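PDB 3BPK: nitrilotriacetate monooxygenase component B from Bacillus cereus ATCC 14579, which probably binds FMN and works as the flavin reductase-like, NAD(P)H-dependent component of a monooxygenase system. Local coordinates for residues F32-T37 and E83-I88; V64-G69 and A154-I159; S89-V94 and K183-L188; A114-I119 and V129-I134; S121-V126 and R135-L140. One frame throughout, in Å; residues are numbered along the deposited sequence.

Contact 1 of 5, residues F32-T37 and E83-I88; sequences FVTSVT and EFVVHI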
# COMPACT_ATOMS: atom_id res chain seq x y z
N PHE B 32 -0.46 -11.84 3.30
CA PHE B 32 -1.03 -13.18 3.16
C PHE B 32 -2.13 -13.23 4.20
O PHE B 32 -1.85 -13.13 5.41
CB PHE B 32 0.01 -14.26 3.41
CG PHE B 32 -0.55 -15.61 3.31
CD1 PHE B 32 -1.10 -16.05 2.10
CD2 PHE B 32 -0.54 -16.48 4.42
CE1 PHE B 32 -1.66 -17.32 2.00
CE2 PHE B 32 -1.10 -17.74 4.33
CZ PHE B 32 -1.64 -18.17 3.12
N VAL B 33 -3.38 -13.32 3.73
CA VAL B 33 -4.53 -13.09 4.62
C VAL B 33 -5.35 -14.36 4.81
O VAL B 33 -5.77 -14.97 3.81
CB VAL B 33 -5.48 -12.02 4.03
CG1 VAL B 33 -6.70 -11.77 4.95
CG2 VAL B 33 -4.73 -10.68 3.84
N THR B 34 -5.57 -14.74 6.08
CA THR B 34 -6.44 -15.89 6.38
C THR B 34 -7.76 -15.38 6.94
O THR B 34 -7.84 -14.34 7.62
CB THR B 34 -5.82 -16.92 7.36
OG1 THR B 34 -5.40 -16.27 8.56
CG2 THR B 34 -4.64 -17.60 6.70
N SER B 35 -8.81 -16.15 6.66
CA SER B 35 -10.17 -15.78 7.03
C SER B 35 -10.95 -17.09 7.06
O SER B 35 -10.49 -18.12 6.51
CB SER B 35 -10.76 -14.80 5.99
OG SER B 35 -10.87 -15.40 4.69
N VAL B 36 -12.12 -17.08 7.70
CA VAL B 36 -12.88 -18.33 7.89
C VAL B 36 -14.29 -18.18 7.34
O VAL B 36 -14.92 -17.13 7.54
CB VAL B 36 -12.91 -18.72 9.40
CG1 VAL B 36 -13.78 -19.98 9.61
CG2 VAL B 36 -11.47 -19.02 9.90
N THR B 37 -14.77 -19.22 6.63
CA THR B 37 -16.14 -19.19 6.06
C THR B 37 -17.19 -19.49 7.13
O THR B 37 -16.86 -19.94 8.23
CB THR B 37 -16.31 -20.23 4.93
OG1 THR B 37 -16.33 -21.56 5.50
CG2 THR B 37 -15.21 -20.14 3.87
N GLU B 83 -13.23 -10.39 11.52
CA GLU B 83 -11.88 -10.81 11.97
C GLU B 83 -11.14 -11.41 10.80
O GLU B 83 -11.74 -12.04 9.93
CB GLU B 83 -12.00 -11.92 13.05
CG GLU B 83 -12.71 -11.46 14.33
CD GLU B 83 -12.91 -12.60 15.31
OE1 GLU B 83 -12.76 -13.76 14.89
OE2 GLU B 83 -13.22 -12.30 16.49
N PHE B 84 -9.81 -11.25 10.81
CA PHE B 84 -8.95 -11.90 9.82
C PHE B 84 -7.52 -11.77 10.29
O PHE B 84 -7.23 -10.95 11.17
CB PHE B 84 -9.15 -11.31 8.39
CG PHE B 84 -8.96 -9.80 8.30
CD1 PHE B 84 -7.74 -9.26 7.83
CD2 PHE B 84 -10.00 -8.91 8.64
CE1 PHE B 84 -7.57 -7.86 7.72
CE2 PHE B 84 -9.83 -7.52 8.51
CZ PHE B 84 -8.63 -7.00 8.05
N VAL B 85 -6.62 -12.60 9.75
CA VAL B 85 -5.21 -12.47 10.14
C VAL B 85 -4.39 -12.02 8.93
O VAL B 85 -4.52 -12.60 7.83
CB VAL B 85 -4.64 -13.82 10.69
CG1 VAL B 85 -3.15 -13.67 11.14
CG2 VAL B 85 -5.46 -14.33 11.90
N VAL B 86 -3.50 -11.04 9.15
CA VAL B 86 -2.62 -10.56 8.09
C VAL B 86 -1.20 -11.02 8.41
O VAL B 86 -0.68 -10.68 9.48
CB VAL B 86 -2.66 -9.02 7.98
CG1 VAL B 86 -1.62 -8.57 6.92
CG2 VAL B 86 -4.07 -8.57 7.60
N HIS B 87 -0.60 -11.76 7.48
CA HIS B 87 0.76 -12.25 7.68
C HIS B 87 1.69 -11.50 6.74
O HIS B 87 1.33 -11.22 5.57
CB HIS B 87 0.87 -13.75 7.32
CG HIS B 87 -0.11 -14.61 8.06
ND1 HIS B 87 -1.44 -14.70 7.70
CD2 HIS B 87 0.06 -15.47 9.11
CE1 HIS B 87 -2.05 -15.56 8.51
NE2 HIS B 87 -1.17 -16.02 9.39
N ILE B 88 2.88 -11.20 7.23
CA ILE B 88 3.94 -10.68 6.34
C ILE B 88 4.48 -11.84 5.50
O ILE B 88 4.75 -12.95 6.00
CB ILE B 88 5.09 -10.08 7.17
CG1 ILE B 88 4.57 -8.91 8.03
CG2 ILE B 88 6.26 -9.63 6.28
CD1 ILE B 88 3.82 -7.84 7.25
O HOH W 1 -12.82 -14.35 8.67
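Residues 32-36 and 83-88 are neighbouring strands of the main antiparallel sheet of the flavin reductase-like domain, and the pairing shows how a side chain can add a bond to a regular ladder. Two backbone bonds join Phe32 to His87, and two more join Thr34 to Val85, all with the donor in the carbonyl plane. Between them, Val33 and Val86 form a non-hydrogen-bonded pair, with CA atoms 4.7 Å apart. The extra bond comes from the imidazole. His87 CG stands anti to its carbonyl carbon (chi1 -55°), so the ring lies across to the other strand and ND1 donates to Phe32 O at 2.8 Å. That oxygen also accepts His87 N; it lies in the ring plane, whereas ND1 sits above the carbonyl plane. On the other face of the sheet, Val33 CG1 packs obliquely on Phe84 CD1 at 4.0 Å. In the second shell, His87 NE2 accepts from Val129 N, consistent with a neutral ring protonated on ND1. Thr34 OG1 lies at the imidazole edge, 3.4 Å from His87 CE1, and is bonded to Pro127 O. Beyond the last direct rung, one water accepts from Val36 N and donates to Glu83 O, 2.8 Å from that oxygen.

Contact 2 of 5, residues V64-G69 and A154-I159; sequences VQRKAG and ACDLLI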
# COMPACT_ATOMS: atom_id res chain seq x y z
N VAL B 64 -9.31 -5.81 -1.72
CA VAL B 64 -9.64 -7.15 -2.24
C VAL B 64 -10.61 -6.96 -3.43
O VAL B 64 -11.68 -6.37 -3.27
CB VAL B 64 -10.31 -8.03 -1.15
CG1 VAL B 64 -10.67 -9.43 -1.72
CG2 VAL B 64 -9.34 -8.18 0.03
N GLN B 65 -10.21 -7.43 -4.60
CA GLN B 65 -11.04 -7.18 -5.80
C GLN B 65 -12.30 -8.03 -5.75
O GLN B 65 -12.29 -9.14 -5.19
CB GLN B 65 -10.25 -7.48 -7.09
CG GLN B 65 -8.96 -6.64 -7.21
CD GLN B 65 -9.20 -5.12 -6.99
OE1 GLN B 65 -10.00 -4.47 -7.72
NE2 GLN B 65 -8.51 -4.54 -6.00
N ARG B 66 -13.38 -7.53 -6.36
CA ARG B 66 -14.62 -8.30 -6.51
C ARG B 66 -14.56 -9.07 -7.82
O ARG B 66 -13.66 -8.83 -8.64
CB ARG B 66 -15.84 -7.38 -6.48
CG ARG B 66 -16.07 -6.73 -5.12
CD ARG B 66 -17.52 -6.42 -4.96
NE ARG B 66 -17.79 -5.73 -3.72
CZ ARG B 66 -19.00 -5.34 -3.31
NH1 ARG B 66 -20.09 -5.59 -4.05
NH2 ARG B 66 -19.12 -4.70 -2.16
N LYS B 67 -15.46 -10.04 -7.97
CA LYS B 67 -15.62 -10.73 -9.25
C LYS B 67 -17.01 -10.40 -9.77
O LYS B 67 -18.03 -10.75 -9.18
CB LYS B 67 -15.39 -12.24 -9.12
CG LYS B 67 -13.91 -12.61 -8.93
CD LYS B 67 -13.59 -13.97 -9.55
CE LYS B 67 -12.20 -14.47 -9.16
NZ LYS B 67 -11.08 -13.82 -9.93
N ALA B 68 -17.02 -9.67 -10.89
CA ALA B 68 -18.27 -9.19 -11.48
C ALA B 68 -19.23 -8.62 -10.41
O ALA B 68 -20.42 -8.96 -10.35
CB ALA B 68 -18.94 -10.32 -12.31
N GLY B 69 -18.69 -7.76 -9.54
CA GLY B 69 -19.53 -7.05 -8.59
C GLY B 69 -19.82 -7.82 -7.30
O GLY B 69 -20.50 -7.29 -6.41
N ALA B 154 -15.79 -2.46 -7.84
CA ALA B 154 -14.65 -3.21 -8.36
C ALA B 154 -13.94 -3.94 -7.22
O ALA B 154 -13.21 -4.90 -7.45
CB ALA B 154 -13.66 -2.28 -9.02
N CYS B 155 -14.05 -3.39 -6.00
CA CYS B 155 -13.25 -3.94 -4.88
C CYS B 155 -13.84 -3.55 -3.55
O CYS B 155 -14.76 -2.75 -3.49
CB CYS B 155 -11.81 -3.41 -4.96
SG CYS B 155 -11.67 -1.65 -4.55
N ASP B 156 -13.30 -4.13 -2.47
CA ASP B 156 -13.61 -3.70 -1.12
C ASP B 156 -12.29 -3.44 -0.46
O ASP B 156 -11.43 -4.33 -0.41
CB ASP B 156 -14.37 -4.78 -0.35
CG ASP B 156 -15.73 -5.05 -0.97
OD1 ASP B 156 -16.64 -4.27 -0.66
OD2 ASP B 156 -15.79 -5.96 -1.84
N LEU B 157 -12.16 -2.21 0.04
CA LEU B 157 -10.94 -1.85 0.76
C LEU B 157 -11.19 -2.17 2.23
O LEU B 157 -12.06 -1.55 2.87
CB LEU B 157 -10.65 -0.36 0.56
CG LEU B 157 -9.35 0.15 1.15
CD1 LEU B 157 -8.15 -0.55 0.61
CD2 LEU B 157 -9.24 1.66 0.87
N LEU B 158 -10.46 -3.17 2.75
CA LEU B 158 -10.67 -3.63 4.13
C LEU B 158 -9.73 -2.85 5.01
O LEU B 158 -8.52 -2.86 4.78
CB LEU B 158 -10.35 -5.12 4.26
CG LEU B 158 -11.17 -6.01 3.29
CD1 LEU B 158 -10.77 -7.49 3.55
CD2 LEU B 158 -12.71 -5.81 3.38
N ILE B 159 -10.28 -2.20 6.03
CA ILE B 159 -9.46 -1.51 7.03
C ILE B 159 -9.45 -2.38 8.28
O ILE B 159 -10.50 -2.64 8.87
CB ILE B 159 -10.05 -0.10 7.39
CG1 ILE B 159 -10.24 0.76 6.12
CG2 ILE B 159 -9.14 0.60 8.39
CD1 ILE B 159 -8.97 0.92 5.26
O HOH W 2 -14.00 -7.91 -2.29
O HOH W 3 -13.49 -6.09 -10.14
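The guanidinium of Arg66 and the carboxylate of Asp156 meet edge to edge, their planes only 22° apart. Arg66 runs extended from CG to NE and grips side-on: NE donates to Asp156 OD2 at 2.8 Å and NH2 to Asp156 OD1 at 2.9 Å, each oxygen using its syn lone pair. On another side of the guanidinium, still near its plane, NH1 donates to Gly69 O and so folds the 66-69 loop back onto the arginine. With two oxygens bound by one cation, the carboxylate is fixed in rotation and probably held ionised, the more so as Arg71 adds a long, weak ion pair to OD1, at the cost of bringing two arginines close together. A water donates to both Asp156 OD2 and Val64 O, joining the salt bridge to the strand pair.

Behind this ion pair the backbones are antiparallel. Val64 and Asp156 exchange two bonds, and Arg66 N points almost straight at Ala154 O (178°). Val64 CG2 touches Leu158 CD1 at 3.9 Å. The Gln65 side chain bends at chi2 (-50°), laying its amide against Cys155 CB while NE2 donates to Val53 O of the second subunit. Cys155 also packs on Val53 of that subunit. Ala154 and Cys155 both face Leu146 on the next strand, a classic beta bulge, here near the beginning of strand 155-168, where it borders the dimer interface.

Contact 3 of 5, residues S89-V94 and K183-L188; sequences SDESYV and KPISRL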
# COMPACT_ATOMS: atom_id res chain seq x y z
N SER B 89 4.59 -11.60 4.20
CA SER B 89 5.12 -12.60 3.25
C SER B 89 6.62 -12.48 3.16
O SER B 89 7.17 -11.39 3.00
CB SER B 89 4.50 -12.40 1.85
OG SER B 89 3.10 -12.49 1.89
N ASP B 90 7.28 -13.63 3.22
CA ASP B 90 8.74 -13.62 3.20
C ASP B 90 9.32 -14.81 2.42
O ASP B 90 8.58 -15.74 2.03
CB ASP B 90 9.33 -13.48 4.63
CG ASP B 90 9.16 -14.73 5.47
OD1 ASP B 90 9.38 -15.86 4.94
OD2 ASP B 90 8.83 -14.58 6.66
N GLU B 91 10.63 -14.75 2.16
CA GLU B 91 11.26 -15.77 1.31
C GLU B 91 11.10 -17.19 1.88
O GLU B 91 11.09 -18.17 1.09
CB GLU B 91 12.74 -15.46 1.13
CG GLU B 91 13.00 -14.18 0.32
CD GLU B 91 14.48 -13.92 0.04
OE1 GLU B 91 15.27 -14.92 -0.07
OE2 GLU B 91 14.87 -12.74 -0.04
N SER B 92 10.91 -17.32 3.20
CA SER B 92 10.88 -18.68 3.81
C SER B 92 9.62 -19.46 3.47
O SER B 92 9.58 -20.67 3.62
CB SER B 92 11.05 -18.63 5.33
OG SER B 92 9.90 -18.08 6.00
N TYR B 93 8.56 -18.78 3.04
CA TYR B 93 7.32 -19.51 2.72
C TYR B 93 6.58 -18.96 1.50
O TYR B 93 5.44 -19.33 1.26
CB TYR B 93 6.40 -19.69 3.96
CG TYR B 93 5.61 -18.48 4.43
CD1 TYR B 93 4.20 -18.52 4.42
CD2 TYR B 93 6.24 -17.34 4.91
CE1 TYR B 93 3.45 -17.45 4.85
CE2 TYR B 93 5.47 -16.21 5.34
CZ TYR B 93 4.08 -16.31 5.31
OH TYR B 93 3.29 -15.25 5.70
N VAL B 94 7.26 -18.11 0.70
CA VAL B 94 6.62 -17.58 -0.50
C VAL B 94 6.22 -18.68 -1.50
O VAL B 94 5.24 -18.54 -2.22
CB VAL B 94 7.48 -16.46 -1.17
CG1 VAL B 94 8.85 -17.04 -1.66
CG2 VAL B 94 6.69 -15.77 -2.29
N LYS B 183 13.58 -10.88 5.35
CA LYS B 183 13.57 -11.24 3.92
C LYS B 183 12.15 -11.14 3.34
O LYS B 183 11.60 -12.08 2.75
CB LYS B 183 14.18 -12.61 3.66
CG LYS B 183 15.64 -12.66 4.09
CD LYS B 183 16.29 -13.97 3.73
CE LYS B 183 17.81 -13.80 3.58
NZ LYS B 183 18.46 -13.09 4.74
N PRO B 184 11.56 -9.95 3.47
CA PRO B 184 10.20 -9.79 2.96
C PRO B 184 10.19 -9.93 1.44
O PRO B 184 11.20 -9.62 0.78
CB PRO B 184 9.86 -8.36 3.38
CG PRO B 184 11.23 -7.63 3.35
CD PRO B 184 12.13 -8.70 3.99
N ILE B 185 9.07 -10.40 0.89
CA ILE B 185 8.92 -10.41 -0.57
C ILE B 185 7.91 -9.35 -1.03
O ILE B 185 6.98 -8.98 -0.28
CB ILE B 185 8.60 -11.81 -1.14
CG1 ILE B 185 7.28 -12.32 -0.63
CG2 ILE B 185 9.74 -12.83 -0.88
CD1 ILE B 185 6.16 -12.05 -1.58
N SER B 186 8.11 -8.85 -2.25
CA SER B 186 7.21 -7.85 -2.79
C SER B 186 6.77 -8.23 -4.19
O SER B 186 7.40 -9.06 -4.83
CB SER B 186 7.87 -6.47 -2.78
OG SER B 186 9.13 -6.50 -3.44
N ARG B 187 5.69 -7.61 -4.64
CA ARG B 187 5.11 -7.89 -5.95
C ARG B 187 5.44 -6.77 -6.95
O ARG B 187 5.39 -5.58 -6.62
CB ARG B 187 3.60 -8.05 -5.83
CG ARG B 187 2.92 -8.55 -7.08
CD ARG B 187 2.99 -10.03 -7.30
NE ARG B 187 2.29 -10.34 -8.54
CZ ARG B 187 0.98 -10.60 -8.66
NH1 ARG B 187 0.18 -10.62 -7.58
NH2 ARG B 187 0.46 -10.85 -9.87
N LEU B 188 5.74 -7.19 -8.18
CA LEU B 188 5.92 -6.22 -9.26
C LEU B 188 4.80 -6.43 -10.29
O LEU B 188 3.70 -6.86 -9.94
CB LEU B 188 7.31 -6.37 -9.88
CG LEU B 188 8.50 -6.35 -8.90
CD1 LEU B 188 9.78 -6.49 -9.72
CD2 LEU B 188 8.56 -5.07 -8.05
O HOH W 4 13.81 -10.37 0.70
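An Asx turn at Asp90 shapes the loop that leaves strand 83-88, and a single backbone bridge ties this loop to the segment following helix 179-182. The hydrogen bonds come first. Ile185 N donates to Ser89 O at 3.0 Å from above the carbonyl plane, whereas Glu91 N approaches Lys183 O at 2.9 Å nearly along its C=O axis. The two bonds flank the Asp90-Pro184 pair, where the proline ring nitrogen has no hydrogen to give. Within the loop, Asp90 OD1 uses both lone pairs on Ser92: the anti one accepts the backbone N of the Asx turn, and the syn one accepts Ser92 OG at 2.5 Å. Asp90 OD2 accepts from Asn133 ND2, so the carboxylate is held from both ends just ahead of Tyr93, the N-cap of helix 94-100.

Apolar packing centres on Ile185, whose CG1 takes the crowded position between backbone N and carbonyl carbon (chi1 63°). CD1 thereby reaches Val94 CG2 at 3.8 Å, CG1 lies against Ser89 CB at 3.7 Å, and CG2 meets Glu91 CG. Phe200 of the second subunit packs on the same isoleucine.

Charged groups contribute more loosely. The Glu91 carboxylate lies obliquely across the methylenes of Lys183, with Glu91 OE2 still 6.0 Å from Lys183 NZ, which bonds instead to Glu180 O. A water donates to Glu91 OE2 and to Pro184 O, 2.7 Å from each.

Contact 4 of 5, residues A114-I119 and V129-I134; sequences AKLTPI and VKEANI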
# COMPACT_ATOMS: atom_id res chain seq x y z
N ALA B 114 -1.78 -25.96 0.45
CA ALA B 114 -0.39 -25.49 0.38
C ALA B 114 0.53 -26.08 1.46
O ALA B 114 1.72 -25.71 1.56
CB ALA B 114 -0.37 -23.94 0.40
N LYS B 115 -0.01 -26.99 2.27
CA LYS B 115 0.78 -27.70 3.30
C LYS B 115 1.23 -26.71 4.39
O LYS B 115 2.27 -26.91 5.04
CB LYS B 115 1.97 -28.47 2.68
CG LYS B 115 1.50 -29.49 1.64
CD LYS B 115 2.62 -30.41 1.22
CE LYS B 115 2.15 -31.34 0.13
NZ LYS B 115 2.67 -30.82 -1.13
N LEU B 116 0.42 -25.67 4.60
CA LEU B 116 0.69 -24.70 5.67
C LEU B 116 -0.03 -25.15 6.93
O LEU B 116 -0.89 -26.05 6.89
CB LEU B 116 0.22 -23.31 5.22
CG LEU B 116 1.08 -22.66 4.12
CD1 LEU B 116 0.35 -21.42 3.59
CD2 LEU B 116 2.51 -22.28 4.58
N THR B 117 0.32 -24.54 8.06
CA THR B 117 -0.08 -25.08 9.37
C THR B 117 -0.88 -24.08 10.18
O THR B 117 -0.33 -23.04 10.60
CB THR B 117 1.20 -25.41 10.17
OG1 THR B 117 2.07 -26.21 9.37
CG2 THR B 117 0.90 -26.10 11.49
N PRO B 118 -2.18 -24.36 10.41
CA PRO B 118 -2.98 -23.41 11.20
C PRO B 118 -2.41 -23.23 12.61
O PRO B 118 -1.91 -24.17 13.23
CB PRO B 118 -4.37 -24.08 11.28
CG PRO B 118 -4.39 -25.02 10.14
CD PRO B 118 -2.98 -25.52 9.96
N ILE B 119 -2.51 -22.01 13.12
CA ILE B 119 -2.17 -21.71 14.50
C ILE B 119 -3.25 -20.80 15.07
O ILE B 119 -3.59 -19.76 14.50
CB ILE B 119 -0.74 -21.10 14.60
CG1 ILE B 119 -0.31 -20.90 16.04
CG2 ILE B 119 -0.62 -19.76 13.82
CD1 ILE B 119 1.21 -20.80 16.21
N VAL B 129 -1.31 -18.85 10.15
CA VAL B 129 -0.40 -19.94 9.82
C VAL B 129 0.92 -19.81 10.59
O VAL B 129 1.46 -18.72 10.74
CB VAL B 129 -0.15 -20.08 8.30
CG1 VAL B 129 -1.48 -20.36 7.57
CG2 VAL B 129 0.57 -18.85 7.69
N LYS B 130 1.43 -20.96 11.04
CA LYS B 130 2.65 -21.00 11.81
C LYS B 130 3.90 -20.59 11.03
O LYS B 130 4.84 -20.05 11.61
CB LYS B 130 2.82 -22.45 12.35
CG LYS B 130 3.99 -22.62 13.27
CD LYS B 130 4.03 -24.10 13.72
CE LYS B 130 5.35 -24.45 14.40
NZ LYS B 130 5.30 -23.81 15.72
N GLU B 131 3.89 -20.82 9.70
CA GLU B 131 5.04 -20.55 8.86
C GLU B 131 5.44 -19.06 8.80
O GLU B 131 6.62 -18.76 8.54
CB GLU B 131 4.81 -21.08 7.44
CG GLU B 131 4.83 -22.63 7.31
CD GLU B 131 3.58 -23.35 7.80
OE1 GLU B 131 2.57 -22.71 8.13
OE2 GLU B 131 3.64 -24.62 7.85
N ALA B 132 4.50 -18.14 9.04
CA ALA B 132 4.87 -16.71 9.04
C ALA B 132 5.77 -16.34 10.21
O ALA B 132 5.59 -16.87 11.32
CB ALA B 132 3.60 -15.85 9.09
N ASN B 133 6.71 -15.42 9.96
CA ASN B 133 7.56 -14.88 11.01
C ASN B 133 6.93 -13.64 11.69
O ASN B 133 7.30 -13.27 12.79
CB ASN B 133 8.95 -14.58 10.42
CG ASN B 133 9.70 -15.86 10.02
OD1 ASN B 133 10.32 -16.50 10.88
ND2 ASN B 133 9.64 -16.25 8.74
N ILE B 134 6.00 -12.98 10.99
CA ILE B 134 5.26 -11.88 11.61
C ILE B 134 3.83 -12.02 11.16
O ILE B 134 3.55 -12.21 9.95
CB ILE B 134 5.78 -10.47 11.18
CG1 ILE B 134 7.27 -10.27 11.53
CG2 ILE B 134 4.88 -9.33 11.82
CD1 ILE B 134 7.87 -8.96 11.00
O HOH W 5 5.00 -25.56 5.06
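The tightly packed part of this contact is its buried apolar side, where Leu116 CB meets Val129 CG1 at 4.1 Å and both residues lie on Ile111 of helix 110-113. Leu116 also reaches under the carboxylate of Glu131, its CD2 3.6 Å from Glu131 CD. The backbone adds one strong link, Lys130 N to Thr117 O at 2.8 Å and nearly along the C=O axis, next to the non-hydrogen-bonded pair of Pro118 and Val129 in the small two-stranded sheet.

At the partly exposed margin of this packing sits a polar clasp. Glu131 bends at chi2 (76°), which turns its head toward the opposite segment. There OE1 accepts Thr117 N at 2.9 Å and OE2 accepts Thr117 OG1 at 2.7 Å, both through syn lone pairs. The threonine hydroxyl can do this because OG1 stands anti to its own carbonyl carbon, beside the backbone N. Ile119, also partly exposed, lays CG2 against the backbone carbon of Val129 at 3.6 Å.

The outer side is looser. Lys130 starts toward Thr117 but its amino end leads away. Lys115, which ends its helix in a Schellman motif, turns its side chain outward, and a water lies near Lys115 O and Glu131 OE2.

Since Glu131 belongs to the type I turn 129-132, its paired bonds fasten that turn to the chain leaving the helix, and two donors on one carboxylate would be expected to stabilise its ionised form.

Contact 5 of 5, residues S121-V126 and R135-L140; sequences SEVISV and RMECVL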
# COMPACT_ATOMS: atom_id res chain seq x y z
N SER B 121 -5.44 -18.12 17.04
CA SER B 121 -5.23 -16.74 17.46
C SER B 121 -5.64 -16.56 18.93
O SER B 121 -6.44 -17.36 19.46
CB SER B 121 -6.07 -15.80 16.58
OG SER B 121 -5.48 -15.72 15.29
N GLU B 122 -5.08 -15.52 19.57
CA GLU B 122 -5.28 -15.26 21.01
C GLU B 122 -6.54 -14.42 21.29
O GLU B 122 -7.28 -14.70 22.26
CB GLU B 122 -4.06 -14.52 21.57
CG GLU B 122 -2.78 -15.35 21.58
CD GLU B 122 -1.54 -14.56 22.00
OE1 GLU B 122 -1.69 -13.43 22.48
OE2 GLU B 122 -0.43 -15.08 21.87
N VAL B 123 -6.80 -13.43 20.43
CA VAL B 123 -7.89 -12.46 20.65
C VAL B 123 -9.05 -12.79 19.73
O VAL B 123 -10.20 -12.84 20.16
CB VAL B 123 -7.42 -10.98 20.40
CG1 VAL B 123 -8.57 -10.01 20.58
CG2 VAL B 123 -6.25 -10.62 21.30
N ILE B 124 -8.76 -13.05 18.46
CA ILE B 124 -9.81 -13.34 17.49
C ILE B 124 -9.94 -14.84 17.32
O ILE B 124 -9.11 -15.60 17.83
CB ILE B 124 -9.52 -12.64 16.12
CG1 ILE B 124 -8.21 -13.14 15.49
CG2 ILE B 124 -9.49 -11.12 16.30
CD1 ILE B 124 -7.99 -12.56 14.08
N SER B 125 -10.99 -15.23 16.58
CA SER B 125 -11.40 -16.63 16.34
C SER B 125 -11.00 -17.17 14.96
O SER B 125 -11.46 -18.24 14.52
CB SER B 125 -12.93 -16.75 16.48
OG SER B 125 -13.57 -16.38 15.27
N VAL B 126 -10.18 -16.41 14.24
CA VAL B 126 -9.65 -16.85 12.95
C VAL B 126 -8.18 -17.25 13.14
O VAL B 126 -7.37 -16.43 13.60
CB VAL B 126 -9.71 -15.69 11.95
CG1 VAL B 126 -8.95 -16.05 10.67
CG2 VAL B 126 -11.15 -15.31 11.66
N ARG B 135 2.92 -12.01 12.12
CA ARG B 135 1.51 -11.96 11.78
C ARG B 135 0.73 -11.09 12.73
O ARG B 135 1.14 -10.85 13.89
CB ARG B 135 0.92 -13.34 11.65
CG ARG B 135 0.67 -14.06 12.97
CD ARG B 135 0.10 -15.47 12.72
NE ARG B 135 -0.42 -15.98 13.98
CZ ARG B 135 0.33 -16.48 14.98
NH1 ARG B 135 1.64 -16.63 14.86
NH2 ARG B 135 -0.27 -16.83 16.10
N MSE B 136 -0.41 -10.61 12.25
CA MSE B 136 -1.20 -9.63 12.97
C MSE B 136 -2.64 -10.07 13.00
O MSE B 136 -3.26 -10.24 11.94
CB MSE B 136 -1.12 -8.28 12.23
CG MSE B 136 0.30 -7.65 12.34
SE MSE B 136 0.55 -6.19 11.08
CE MSE B 136 0.88 -7.33 9.54
N GLU B 137 -3.18 -10.24 14.20
CA GLU B 137 -4.60 -10.55 14.34
C GLU B 137 -5.32 -9.24 14.14
O GLU B 137 -4.97 -8.23 14.80
CB GLU B 137 -4.92 -11.08 15.73
CG GLU B 137 -4.20 -12.38 16.06
CD GLU B 137 -4.52 -12.90 17.47
OE1 GLU B 137 -5.62 -12.59 17.99
OE2 GLU B 137 -3.66 -13.64 18.00
N CYS B 138 -6.30 -9.26 13.23
CA CYS B 138 -7.06 -8.03 12.96
C CYS B 138 -8.56 -8.17 13.20
O CYS B 138 -9.16 -9.24 12.96
CB CYS B 138 -6.89 -7.61 11.51
SG CYS B 138 -5.18 -7.13 11.12
N VAL B 139 -9.15 -7.06 13.65
CA VAL B 139 -10.61 -6.93 13.58
C VAL B 139 -10.93 -5.96 12.43
O VAL B 139 -10.14 -5.05 12.09
CB VAL B 139 -11.26 -6.46 14.91
CG1 VAL B 139 -10.99 -7.48 16.03
CG2 VAL B 139 -10.74 -5.07 15.30
N LEU B 140 -12.09 -6.16 11.83
CA LEU B 140 -12.46 -5.34 10.69
C LEU B 140 -13.03 -4.03 11.20
O LEU B 140 -14.10 -4.02 11.87
CB LEU B 140 -13.49 -6.09 9.86
CG LEU B 140 -13.92 -5.31 8.60
CD1 LEU B 140 -12.75 -5.20 7.61
CD2 LEU B 140 -15.16 -5.93 7.93
O HOH W 6 -3.07 -16.76 14.82
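The loop between the short strands 118-119 and 128-129 curls round a glutamate of strand 134-146, so that one acidic side chain serves as the partner of successive backbone amides. Glu137 is extended beyond CG (chi2 179°) and inserts its carboxylate into the curve. OE2 takes Glu122 N at 2.8 Å from above the carboxylate plane. OE1 takes two donors: Val123 N at 2.8 Å on the syn lone pair and Ile124 N, longer at 3.2 Å, from above the plane. Ser121 CB presses on Glu137 CD at 3.4 Å, while Ser121 OG closes the loop on itself by donating to Val126 O and accepts a water held by Arg135 NE. The apolar side is made by Ile124, which runs antiparallel alongside Glu137. Its CD1 lies 3.8 Å from Glu137 CB, and its CG2 meets Val139 CG1 at 3.9 Å.

Glu137 OE2 is also bonded to His166 NE2 on strand 155-168, while Glu122 turns away to Arg164 and to Ser6 of the second subunit. With three amides and an imidazole around it, the buried carboxylate of Glu137 is well satisfied; such surroundings probably keep it ionised and fix both its rotation and the course of the loop.

Four of the contacts gather about one ladder. Contact 1 lies 8 Å, centre to centre, from contact 5, where Val86 O accepts from Met136 N (a selenomethionine) at 2.8 Å, and 11 Å from contact 4. Contact 3 continues directly from strand 83-88: Tyr93 OH bonds Ile88 O at 2.7 Å, and Asp90 OD2 reaches Asn133 ND2 of contact 4 at 2.8 Å. Contact 2 stands apart, its centre about 25 Å from that of contact 4, yet it belongs to the same sheet as contacts 1 and 5 and touches contact 5 where Leu140 CD1 comes 3.6 Å from Ile159 O. All five have residues near the second subunit, contact 1 through Ile88 alone.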